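Local coordinates for protein 2',5'-phosphodiesterase 12 (Homo sapiens, PDB 4Z0V) that belongs to the endonuclease/exonuclease/phosphatase family and joins a magnesium-containing domain of that fold to a smaller N-terminal beta domain, at residues A[8-14]-A[27-33]; A[18-24]-A[164-168]; A[62-66]-A[196-200]; A[76-81]-A[92-98]. Numbering follows the deposited sequence.

Contact 1: residues A[8-14]-A[27-33]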
# COMPACT_ATOMS: atom_id res chain seq x y z
N PRO A 8 -11.57 15.80 26.07
CA PRO A 8 -11.03 14.67 25.28
C PRO A 8 -12.03 13.52 25.31
O PRO A 8 -12.59 13.21 26.36
CB PRO A 8 -9.72 14.33 26.00
CG PRO A 8 -9.39 15.55 26.82
CD PRO A 8 -10.71 16.09 27.23
N ALA A 9 -12.34 12.97 24.13
CA ALA A 9 -13.31 11.88 23.99
C ALA A 9 -13.00 11.02 22.78
O ALA A 9 -12.59 11.55 21.75
CB ALA A 9 -14.73 12.45 23.89
N PHE A 10 -13.15 9.70 22.93
CA PHE A 10 -12.97 8.74 21.84
C PHE A 10 -14.30 8.67 21.09
O PHE A 10 -15.28 8.23 21.68
CB PHE A 10 -12.53 7.33 22.36
CG PHE A 10 -11.12 7.20 22.90
CD1 PHE A 10 -10.02 7.26 22.05
CD2 PHE A 10 -10.90 6.98 24.26
CE1 PHE A 10 -8.72 7.16 22.56
CE2 PHE A 10 -9.60 6.87 24.76
CZ PHE A 10 -8.52 6.97 23.91
N THR A 11 -14.35 9.17 19.83
CA THR A 11 -15.55 9.14 18.98
C THR A 11 -15.76 7.73 18.44
O THR A 11 -16.90 7.32 18.18
CB THR A 11 -15.45 10.15 17.84
OG1 THR A 11 -14.28 9.88 17.06
CG2 THR A 11 -15.42 11.58 18.34
N GLU A 12 -14.66 7.00 18.25
CA GLU A 12 -14.69 5.61 17.79
C GLU A 12 -13.70 4.86 18.64
O GLU A 12 -12.62 5.39 18.93
CB GLU A 12 -14.36 5.49 16.28
CG GLU A 12 -15.33 6.20 15.36
CD GLU A 12 -15.08 6.07 13.87
OE1 GLU A 12 -14.05 6.61 13.38
OE2 GLU A 12 -15.93 5.47 13.18
N LEU A 13 -14.11 3.72 19.14
CA LEU A 13 -13.30 2.82 19.96
C LEU A 13 -13.75 1.45 19.55
O LEU A 13 -14.93 1.11 19.78
CB LEU A 13 -13.47 3.11 21.47
CG LEU A 13 -12.47 2.40 22.37
CD1 LEU A 13 -11.08 2.93 22.14
CD2 LEU A 13 -12.84 2.56 23.81
N GLN A 14 -12.85 0.69 18.86
CA GLN A 14 -13.14 -0.63 18.30
C GLN A 14 -11.94 -1.56 18.34
O GLN A 14 -10.81 -1.14 18.13
CB GLN A 14 -13.61 -0.51 16.83
CG GLN A 14 -14.95 0.19 16.62
CD GLN A 14 -15.48 0.08 15.21
OE1 GLN A 14 -15.33 -0.95 14.53
NE2 GLN A 14 -16.19 1.10 14.77
N PRO A 27 -6.22 -1.29 18.02
CA PRO A 27 -7.57 -0.74 18.19
C PRO A 27 -7.81 0.47 17.32
O PRO A 27 -6.90 1.28 17.11
CB PRO A 27 -7.61 -0.33 19.67
CG PRO A 27 -6.20 -0.17 20.09
CD PRO A 27 -5.41 -1.13 19.24
N LYS A 28 -9.06 0.62 16.87
CA LYS A 28 -9.49 1.83 16.18
C LYS A 28 -9.82 2.80 17.29
O LYS A 28 -10.55 2.43 18.22
CB LYS A 28 -10.69 1.54 15.25
CG LYS A 28 -11.20 2.77 14.49
CD LYS A 28 -12.29 2.30 13.53
CE LYS A 28 -12.94 3.41 12.79
NZ LYS A 28 -13.87 2.88 11.75
N LEU A 29 -9.19 3.97 17.28
CA LEU A 29 -9.44 5.04 18.25
C LEU A 29 -9.53 6.32 17.51
O LEU A 29 -8.53 6.77 16.97
CB LEU A 29 -8.36 5.21 19.35
CG LEU A 29 -7.42 4.10 19.76
CD1 LEU A 29 -6.24 4.70 20.45
CD2 LEU A 29 -8.07 3.20 20.77
N SER A 30 -10.69 6.89 17.43
CA SER A 30 -10.78 8.19 16.77
C SER A 30 -10.95 9.16 17.91
O SER A 30 -11.85 9.00 18.74
CB SER A 30 -11.91 8.21 15.75
OG SER A 30 -11.78 7.14 14.82
N LEU A 31 -9.97 10.02 18.09
CA LEU A 31 -9.94 10.91 19.24
C LEU A 31 -10.30 12.36 18.89
O LEU A 31 -9.71 12.94 17.97
CB LEU A 31 -8.52 10.81 19.84
CG LEU A 31 -8.28 11.18 21.31
CD1 LEU A 31 -9.39 10.71 22.20
CD2 LEU A 31 -6.96 10.61 21.79
N GLU A 32 -11.28 12.93 19.62
CA GLU A 32 -11.69 14.34 19.50
C GLU A 32 -11.19 15.11 20.74
O GLU A 32 -11.19 14.55 21.84
CB GLU A 32 -13.21 14.51 19.30
CG GLU A 32 -14.09 14.23 20.51
CD GLU A 32 -15.55 14.65 20.43
OE1 GLU A 32 -16.10 14.73 19.31
OE2 GLU A 32 -16.15 14.89 21.50
N PHE A 33 -10.74 16.37 20.56
CA PHE A 33 -10.22 17.25 21.62
C PHE A 33 -9.04 16.59 22.40
O PHE A 33 -8.92 16.81 23.60
CB PHE A 33 -11.33 17.66 22.62
CG PHE A 33 -12.48 18.51 22.12
CD1 PHE A 33 -12.44 19.89 22.26
CD2 PHE A 33 -13.63 17.92 21.62
CE1 PHE A 33 -13.53 20.68 21.86
CE2 PHE A 33 -14.72 18.71 21.22
CZ PHE A 33 -14.66 20.09 21.34
O HOH W 1 -13.15 5.70 10.79
O HOH W 2 -16.99 1.47 12.10
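S30 OG donates a 2.7 Å hydrogen bond to E12 OE1, the shortest side-chain bond between the two strands. The other carboxylate oxygen, E12 OE2, makes a long salt bridge of 3.6 Å with K28 NZ, whose stronger partner is D190 of helix 185-198; water 1 donates to E12 OE1 at 2.9 Å and accepts weakly from K28 NZ at 3.1 Å. Backbone bonds then set the register. A9 N donates to E32 O at 3.0 Å, and E32 N returns a bond to A9 O at 2.9 Å. Q14 N likewise donates to K28 O at 3.0 Å, and K28 N to Q14 O at 2.8 Å. Between these pairs the register slips by one residue: S30 O accepts from T11 N at 2.7 Å and only weakly from E12 N at 3.5 Å, while S30 N reaches E12 O at 2.9 Å. T11 and E12 together opposite S30 form a classic beta bulge in this two-stranded antiparallel sheet of the N-terminal domain; the axes of 12-14 and 28-32 run at 164° and approach to 4.5 Å. On the face carrying F10, L13, L29 and L31, the contacts are apolar. L31 CD1 lies over the F10 ring, 3.9 Å from its centroid, a CH-pi contact; L13 CD1 meets L29 CD2 at 3.3 Å. F10 and L13 also pack on C81 of strand 77-82, and L29 on F41.

Contact 2: residues A[18-24]-A[164-168]; sequences YIMAGFP and NLIQK
Residues 18-24 run as an irregular loop across helix 159-172, of which 164-168 is one turn, with K168 N bonded to N164 O at 3.0 Å. Y18 is extended (phi/psi -120/117), and its O accepts a weak 3.1 Å hydrogen bond from N164 ND2; N164 chi1 of -117°, between wells, allows this and brings OD1 3.4 Å from F23 CB. M20 points toward the helix with rotamer m, t, m, placing CE 3.9 Å from L165 CD1; its N donates to water 3 at 2.9 Å, and N164 OD1 (2.8 Å) and F23 O (2.9 Å) lie within hydrogen-bonding distance of that water. From M20 to F23 the chain makes a type II beta turn, closed by F23 N to M20 O at 3.1 Å. G22 takes the positive phi of this turn (82/4), and its O accepts a hydrogen bond from K168 NZ at 2.9 Å. K168 is all-trans and so lies extended over one face of the F23 ring (chi1 m): CD is 3.7 Å from the centroid, a CH-pi contact, and NZ 4.4 Å and 17° off the normal, a cation-pi pair. F23 CE2 also meets L165 CD1 at 3.6 Å, and the F23 and K168 CA atoms are 5.8 Å apart. P24 sets CD 3.8 Å from K168 CB. This buried interdomain interface docks a beta turn of the N-terminal domain on a helix of the endonuclease/exonuclease/phosphatase fold.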
# COMPACT_ATOMS: atom_id res chain seq x y z
N TYR A 18 -10.85 -10.71 15.00
CA TYR A 18 -9.94 -11.83 14.88
C TYR A 18 -8.64 -11.42 15.56
O TYR A 18 -8.04 -10.42 15.18
CB TYR A 18 -9.74 -12.15 13.38
CG TYR A 18 -9.31 -13.55 13.03
CD1 TYR A 18 -9.81 -14.20 11.90
CD2 TYR A 18 -8.33 -14.21 13.77
CE1 TYR A 18 -9.41 -15.49 11.57
CE2 TYR A 18 -7.93 -15.50 13.45
CZ TYR A 18 -8.46 -16.14 12.35
OH TYR A 18 -8.04 -17.41 12.04
N ILE A 19 -8.27 -12.12 16.63
CA ILE A 19 -7.05 -11.82 17.37
C ILE A 19 -6.19 -13.09 17.36
O ILE A 19 -6.67 -14.14 17.77
CB ILE A 19 -7.39 -11.33 18.81
CG1 ILE A 19 -8.05 -9.93 18.75
CG2 ILE A 19 -6.13 -11.33 19.68
CD1 ILE A 19 -8.65 -9.45 20.04
N MET A 20 -4.91 -12.97 16.91
CA MET A 20 -4.00 -14.11 16.87
C MET A 20 -2.75 -13.88 17.67
O MET A 20 -2.21 -12.76 17.67
CB MET A 20 -3.57 -14.43 15.42
CG MET A 20 -4.70 -14.86 14.57
SD MET A 20 -4.19 -15.30 12.89
CE MET A 20 -3.57 -13.91 12.39
N ALA A 21 -2.23 -14.95 18.28
CA ALA A 21 -0.97 -14.90 19.01
C ALA A 21 0.16 -14.47 18.07
O ALA A 21 0.23 -15.00 16.97
CB ALA A 21 -0.66 -16.26 19.60
N GLY A 22 0.97 -13.51 18.48
CA GLY A 22 2.08 -13.01 17.67
C GLY A 22 1.71 -11.98 16.62
O GLY A 22 2.59 -11.51 15.88
N PHE A 23 0.43 -11.58 16.59
CA PHE A 23 -0.10 -10.58 15.64
C PHE A 23 -0.58 -9.38 16.42
O PHE A 23 -1.34 -9.55 17.39
CB PHE A 23 -1.22 -11.15 14.75
CG PHE A 23 -0.68 -12.09 13.70
CD1 PHE A 23 -0.22 -13.36 14.05
CD2 PHE A 23 -0.53 -11.67 12.38
CE1 PHE A 23 0.33 -14.21 13.10
CE2 PHE A 23 0.01 -12.53 11.42
CZ PHE A 23 0.47 -13.77 11.79
N PRO A 24 -0.14 -8.17 16.04
CA PRO A 24 -0.51 -6.98 16.83
C PRO A 24 -1.99 -6.67 16.77
O PRO A 24 -2.59 -6.71 15.70
CB PRO A 24 0.33 -5.85 16.19
CG PRO A 24 0.62 -6.33 14.78
CD PRO A 24 0.80 -7.83 14.94
N ASN A 164 -5.22 -9.22 9.40
CA ASN A 164 -4.29 -9.44 10.51
C ASN A 164 -2.84 -9.59 10.00
O ASN A 164 -1.91 -8.96 10.53
CB ASN A 164 -4.70 -10.65 11.31
CG ASN A 164 -5.06 -10.32 12.72
OD1 ASN A 164 -4.36 -10.69 13.66
ND2 ASN A 164 -6.14 -9.59 12.90
N LEU A 165 -2.67 -10.38 8.93
CA LEU A 165 -1.35 -10.59 8.35
C LEU A 165 -0.80 -9.31 7.75
O LEU A 165 0.37 -9.02 7.95
CB LEU A 165 -1.41 -11.69 7.28
CG LEU A 165 -1.18 -13.12 7.76
CD1 LEU A 165 -2.24 -13.54 8.78
CD2 LEU A 165 -1.22 -14.07 6.58
N ILE A 166 -1.64 -8.54 7.06
CA ILE A 166 -1.23 -7.28 6.40
C ILE A 166 -0.82 -6.26 7.46
O ILE A 166 0.17 -5.56 7.30
CB ILE A 166 -2.35 -6.74 5.46
CG1 ILE A 166 -2.44 -7.61 4.17
CG2 ILE A 166 -2.12 -5.25 5.09
CD1 ILE A 166 -3.85 -7.54 3.44
N GLN A 167 -1.55 -6.22 8.57
CA GLN A 167 -1.19 -5.32 9.66
C GLN A 167 0.16 -5.70 10.24
O GLN A 167 1.02 -4.83 10.40
CB GLN A 167 -2.27 -5.35 10.76
CG GLN A 167 -3.54 -4.57 10.37
CD GLN A 167 -4.55 -4.63 11.52
OE1 GLN A 167 -4.58 -5.58 12.30
NE2 GLN A 167 -5.39 -3.63 11.67
N LYS A 168 0.38 -7.00 10.49
CA LYS A 168 1.66 -7.46 11.03
C LYS A 168 2.79 -7.17 10.02
O LYS A 168 3.84 -6.67 10.38
CB LYS A 168 1.61 -8.95 11.37
CG LYS A 168 2.93 -9.40 12.04
CD LYS A 168 2.93 -10.83 12.52
CE LYS A 168 4.25 -11.16 13.20
NZ LYS A 168 4.19 -12.55 13.75
O HOH W 3 -4.00 -10.30 16.45
O HOH W 4 -5.47 -5.50 14.86
O HOH W 5 -1.95 -7.95 13.37

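Contact 3: residues A[62-66]-A[196-200]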
# COMPACT_ATOMS: atom_id res chain seq x y z
N GLU A 62 1.27 -0.93 28.46
CA GLU A 62 0.66 0.40 28.63
C GLU A 62 0.64 1.18 27.33
O GLU A 62 0.53 2.40 27.34
CB GLU A 62 1.42 1.23 29.68
CG GLU A 62 1.45 0.60 31.06
CD GLU A 62 2.26 1.40 32.06
OE1 GLU A 62 3.11 0.80 32.75
OE2 GLU A 62 2.06 2.63 32.13
N GLU A 63 0.72 0.47 26.22
CA GLU A 63 0.75 1.00 24.87
C GLU A 63 -0.58 0.78 24.18
O GLU A 63 -1.34 -0.10 24.58
CB GLU A 63 1.85 0.31 24.04
CG GLU A 63 3.17 0.07 24.76
CD GLU A 63 4.27 1.03 24.38
OE1 GLU A 63 4.44 2.05 25.08
OE2 GLU A 63 4.96 0.77 23.36
N ARG A 64 -0.82 1.50 23.11
CA ARG A 64 -2.05 1.39 22.34
C ARG A 64 -2.19 -0.02 21.74
O ARG A 64 -3.28 -0.59 21.74
CB ARG A 64 -2.01 2.46 21.24
CG ARG A 64 -3.10 2.34 20.21
CD ARG A 64 -3.00 3.49 19.23
NE ARG A 64 -4.02 3.32 18.21
CZ ARG A 64 -4.46 4.30 17.43
NH1 ARG A 64 -3.97 5.52 17.54
NH2 ARG A 64 -5.40 4.05 16.53
N VAL A 65 -1.08 -0.58 21.27
CA VAL A 65 -1.03 -1.89 20.59
C VAL A 65 -0.61 -2.97 21.56
O VAL A 65 0.28 -2.76 22.39
CB VAL A 65 -0.05 -1.80 19.37
CG1 VAL A 65 0.11 -3.15 18.64
CG2 VAL A 65 -0.52 -0.74 18.39
N TYR A 66 -1.24 -4.12 21.44
CA TYR A 66 -0.88 -5.29 22.25
C TYR A 66 -0.64 -6.45 21.33
O TYR A 66 -1.51 -6.74 20.51
CB TYR A 66 -2.04 -5.61 23.24
CG TYR A 66 -1.77 -6.81 24.11
CD1 TYR A 66 -0.95 -6.71 25.23
CD2 TYR A 66 -2.30 -8.06 23.79
CE1 TYR A 66 -0.65 -7.84 26.01
CE2 TYR A 66 -2.06 -9.18 24.60
CZ TYR A 66 -1.21 -9.06 25.69
OH TYR A 66 -0.96 -10.15 26.49
N LEU A 196 -1.52 1.52 11.28
CA LEU A 196 -0.39 2.35 10.87
C LEU A 196 -0.31 3.64 11.69
O LEU A 196 0.80 4.09 11.98
CB LEU A 196 -0.44 2.61 9.36
CG LEU A 196 -0.27 1.35 8.49
CD1 LEU A 196 -0.31 1.69 7.01
CD2 LEU A 196 1.10 0.66 8.75
N GLU A 197 -1.46 4.19 12.13
CA GLU A 197 -1.30 5.38 12.98
C GLU A 197 -0.65 5.01 14.34
O GLU A 197 0.13 5.80 14.87
CB GLU A 197 -2.60 6.17 13.14
CG GLU A 197 -3.67 5.64 14.06
CD GLU A 197 -4.88 6.57 14.13
OE1 GLU A 197 -5.75 6.30 14.99
OE2 GLU A 197 -4.93 7.59 13.40
N ALA A 198 -0.92 3.80 14.87
CA ALA A 198 -0.32 3.33 16.13
C ALA A 198 1.21 3.24 16.03
O ALA A 198 1.93 3.38 17.03
CB ALA A 198 -0.90 1.97 16.49
N PHE A 199 1.71 3.02 14.80
CA PHE A 199 3.13 2.90 14.54
C PHE A 199 3.72 4.20 13.96
O PHE A 199 4.86 4.18 13.50
CB PHE A 199 3.41 1.68 13.62
CG PHE A 199 3.33 0.36 14.37
CD1 PHE A 199 2.09 -0.22 14.65
CD2 PHE A 199 4.48 -0.26 14.85
CE1 PHE A 199 2.01 -1.43 15.34
CE2 PHE A 199 4.40 -1.47 15.55
CZ PHE A 199 3.17 -2.05 15.79
N GLY A 200 2.97 5.30 14.00
CA GLY A 200 3.48 6.62 13.62
C GLY A 200 3.32 7.08 12.18
O GLY A 200 3.96 8.04 11.78
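One carboxylate oxygen takes both terminal nitrogens of an arginine: E197 OE1 lies 2.7 Å from R64 NH2, with an N-H...O angle of 160°, and accepts a second, weak bond from R64 NH1 at 3.2 Å and 133°. R64 reaches it with chi1 to chi3 all trans, so the extended side chain spans from the loop to the helix end, and E197 OE1 meets the guanidinium near its plane while A198 CA lies over one face. R64 NH2 has a second acceptor in P27 O, which ties the arginine back to P27, just before strand 28-32. Beside this salt bridge is a small apolar patch: V65 CG2 approaches A198 CB at 3.3 Å and F199 CE1 at 4.0 Å, and R64 CD lies 3.8 Å from A198 CB. The contact is modest, burying 227 Å² in total, and its closest CA atoms, those of R64 and A198, are 6.7 Å apart. G200, with phi 91°, is the C-prime residue at the end of helix 185-198, its N bonded to E197 O at 3.0 Å. A loop of the N-terminal domain thus meets the Schellman-terminated end of a helix in the endonuclease/exonuclease/phosphatase fold.

Contact 4: residues A[76-81]-A[92-98]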
# COMPACT_ATOMS: atom_id res chain seq x y z
N ARG A 76 -9.73 -13.95 26.46
CA ARG A 76 -10.21 -12.70 25.89
C ARG A 76 -9.29 -11.60 26.41
O ARG A 76 -8.58 -11.79 27.41
CB ARG A 76 -11.67 -12.43 26.29
CG ARG A 76 -12.61 -13.47 25.64
CD ARG A 76 -14.05 -13.03 25.51
NE ARG A 76 -14.73 -12.98 26.80
CZ ARG A 76 -15.16 -11.86 27.38
NH1 ARG A 76 -15.78 -11.91 28.55
NH2 ARG A 76 -14.99 -10.68 26.79
N LEU A 77 -9.30 -10.45 25.75
CA LEU A 77 -8.48 -9.31 26.16
C LEU A 77 -9.37 -8.14 26.44
O LEU A 77 -10.50 -8.09 25.96
CB LEU A 77 -7.49 -8.95 25.00
CG LEU A 77 -6.58 -10.07 24.49
CD1 LEU A 77 -5.77 -9.56 23.24
CD2 LEU A 77 -5.61 -10.55 25.59
N LYS A 78 -8.87 -7.18 27.20
CA LYS A 78 -9.66 -5.98 27.46
C LYS A 78 -8.72 -4.79 27.40
O LYS A 78 -7.61 -4.85 27.94
CB LYS A 78 -10.31 -6.09 28.87
CG LYS A 78 -11.14 -4.84 29.24
CD LYS A 78 -11.97 -5.03 30.50
CE LYS A 78 -11.21 -4.68 31.75
NZ LYS A 78 -12.14 -4.51 32.89
N LEU A 79 -9.16 -3.71 26.76
CA LEU A 79 -8.37 -2.47 26.72
C LEU A 79 -9.07 -1.41 27.53
O LEU A 79 -10.26 -1.18 27.34
CB LEU A 79 -8.16 -1.96 25.26
CG LEU A 79 -7.55 -0.52 25.10
CD1 LEU A 79 -6.11 -0.46 25.62
CD2 LEU A 79 -7.63 -0.04 23.64
N HIS A 80 -8.32 -0.77 28.44
CA HIS A 80 -8.74 0.42 29.15
C HIS A 80 -8.09 1.58 28.47
O HIS A 80 -6.86 1.57 28.32
CB HIS A 80 -8.31 0.42 30.64
CG HIS A 80 -8.51 1.75 31.31
ND1 HIS A 80 -7.63 2.82 31.09
CD2 HIS A 80 -9.51 2.18 32.11
CE1 HIS A 80 -8.12 3.84 31.78
NE2 HIS A 80 -9.24 3.49 32.44
N CYS A 81 -8.84 2.64 28.18
CA CYS A 81 -8.19 3.82 27.65
C CYS A 81 -8.84 5.08 28.18
O CYS A 81 -10.06 5.17 28.26
CB CYS A 81 -8.12 3.81 26.13
SG CYS A 81 -9.62 3.23 25.33
N SER A 92 -12.99 7.83 31.01
CA SER A 92 -12.32 6.58 30.62
C SER A 92 -13.28 5.63 29.94
O SER A 92 -14.50 5.65 30.19
CB SER A 92 -11.72 5.90 31.84
OG SER A 92 -10.83 6.77 32.51
N ARG A 93 -12.73 4.81 29.05
CA ARG A 93 -13.51 3.83 28.30
C ARG A 93 -12.85 2.48 28.41
O ARG A 93 -11.63 2.41 28.55
CB ARG A 93 -13.56 4.25 26.82
CG ARG A 93 -14.28 5.59 26.53
CD ARG A 93 -15.80 5.46 26.47
NE ARG A 93 -16.22 4.34 25.62
CZ ARG A 93 -16.40 4.40 24.30
NH1 ARG A 93 -16.75 3.31 23.63
NH2 ARG A 93 -16.24 5.54 23.65
N GLU A 94 -13.62 1.40 28.32
CA GLU A 94 -13.03 0.06 28.34
C GLU A 94 -13.72 -0.75 27.28
O GLU A 94 -14.91 -0.54 27.03
CB GLU A 94 -13.14 -0.61 29.74
CG GLU A 94 -12.24 0.05 30.80
CD GLU A 94 -11.93 -0.74 32.07
OE1 GLU A 94 -12.80 -1.53 32.51
OE2 GLU A 94 -10.84 -0.54 32.65
N LEU A 95 -12.97 -1.64 26.62
CA LEU A 95 -13.51 -2.47 25.57
C LEU A 95 -12.92 -3.86 25.64
O LEU A 95 -11.70 -3.99 25.67
CB LEU A 95 -13.19 -1.82 24.21
CG LEU A 95 -13.83 -2.43 22.96
CD1 LEU A 95 -15.31 -2.68 23.14
CD2 LEU A 95 -13.62 -1.55 21.79
N GLU A 96 -13.79 -4.88 25.65
CA GLU A 96 -13.36 -6.28 25.71
C GLU A 96 -13.46 -6.90 24.36
O GLU A 96 -14.40 -6.58 23.61
CB GLU A 96 -14.25 -7.10 26.66
CG GLU A 96 -14.32 -6.62 28.09
CD GLU A 96 -15.33 -7.37 28.93
OE1 GLU A 96 -15.74 -8.49 28.53
OE2 GLU A 96 -15.67 -6.86 30.02
N SER A 97 -12.55 -7.82 24.04
CA SER A 97 -12.64 -8.58 22.80
C SER A 97 -13.82 -9.56 22.94
O SER A 97 -14.11 -10.03 24.04
CB SER A 97 -11.34 -9.33 22.53
OG SER A 97 -11.16 -10.39 23.44
N VAL A 98 -14.50 -9.84 21.84
CA VAL A 98 -15.62 -10.78 21.88
C VAL A 98 -15.04 -12.20 21.65
O VAL A 98 -15.53 -13.17 22.21
CB VAL A 98 -16.70 -10.37 20.84
CG1 VAL A 98 -17.77 -11.44 20.69
CG2 VAL A 98 -17.34 -9.04 21.24
O HOH W 6 -17.93 -9.90 29.58
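R76 lays its side chain over the end of strand 93-96, along E96, S97 and V98, with R76 CD 3.6 Å from V98 O. Its NH2 forms a salt bridge to E96 OE1 at 2.9 Å and donates to S97 O at 3.0 Å. Water 6 joins R76 NH1 (3.1 Å) to E96 OE1 (2.8 Å). On the same face as E96, K78 NZ pairs diagonally with E94 OE1 at 3.1 Å; K78 also makes cation-pi contacts with Y44 and W56. H80 shares this face, its CD2 3.1 Å from E94 OE2. The backbone register is regular, with no bulge: L79 and L95 exchange two bonds of 2.8 Å (L79 N to L95 O and L95 N to L79 O), as do C81 and R93. S97 N to L77 O, also 2.8 Å, extends the pattern, but L77 N turns to S97 OG at 3.0 Å, so a side chain replaces the carbonyl there; S97 OG is also hydrogen-bonded to C99 O. The other face bears L79, C81, R93 and L95; L79 packs on W43 and C81 on F10 and L13. With segment axes at 167° and 4.6 Å apart, this is an antiparallel beta hairpin, and strand 93-96 edges the four-stranded sheet of the N-terminal domain.

How the contacts relate
From the N terminus, contact 1 pairs strand 9-14 with strand 28-32 across a 12-residue loop. That loop contains residues 18-24, which reach forward to helix 159-172 in contact 2, so contacts 1 and 2 cross along the chain. Residues 62-66 then reach helix 185-198 in contact 3, which crosses contact 2 but follows contact 1. The hairpin of contact 4 falls within the long spans of both contacts 2 and 3. Contact 1 forms the two-stranded sheet and contact 4 one edge pair of the four-stranded sheet, packed together where L13 CD1 meets C81 SG at 3.5 Å, whereas contacts 2 and 3 tie the N-terminal domain to two helices of the endonuclease/exonuclease/phosphatase fold.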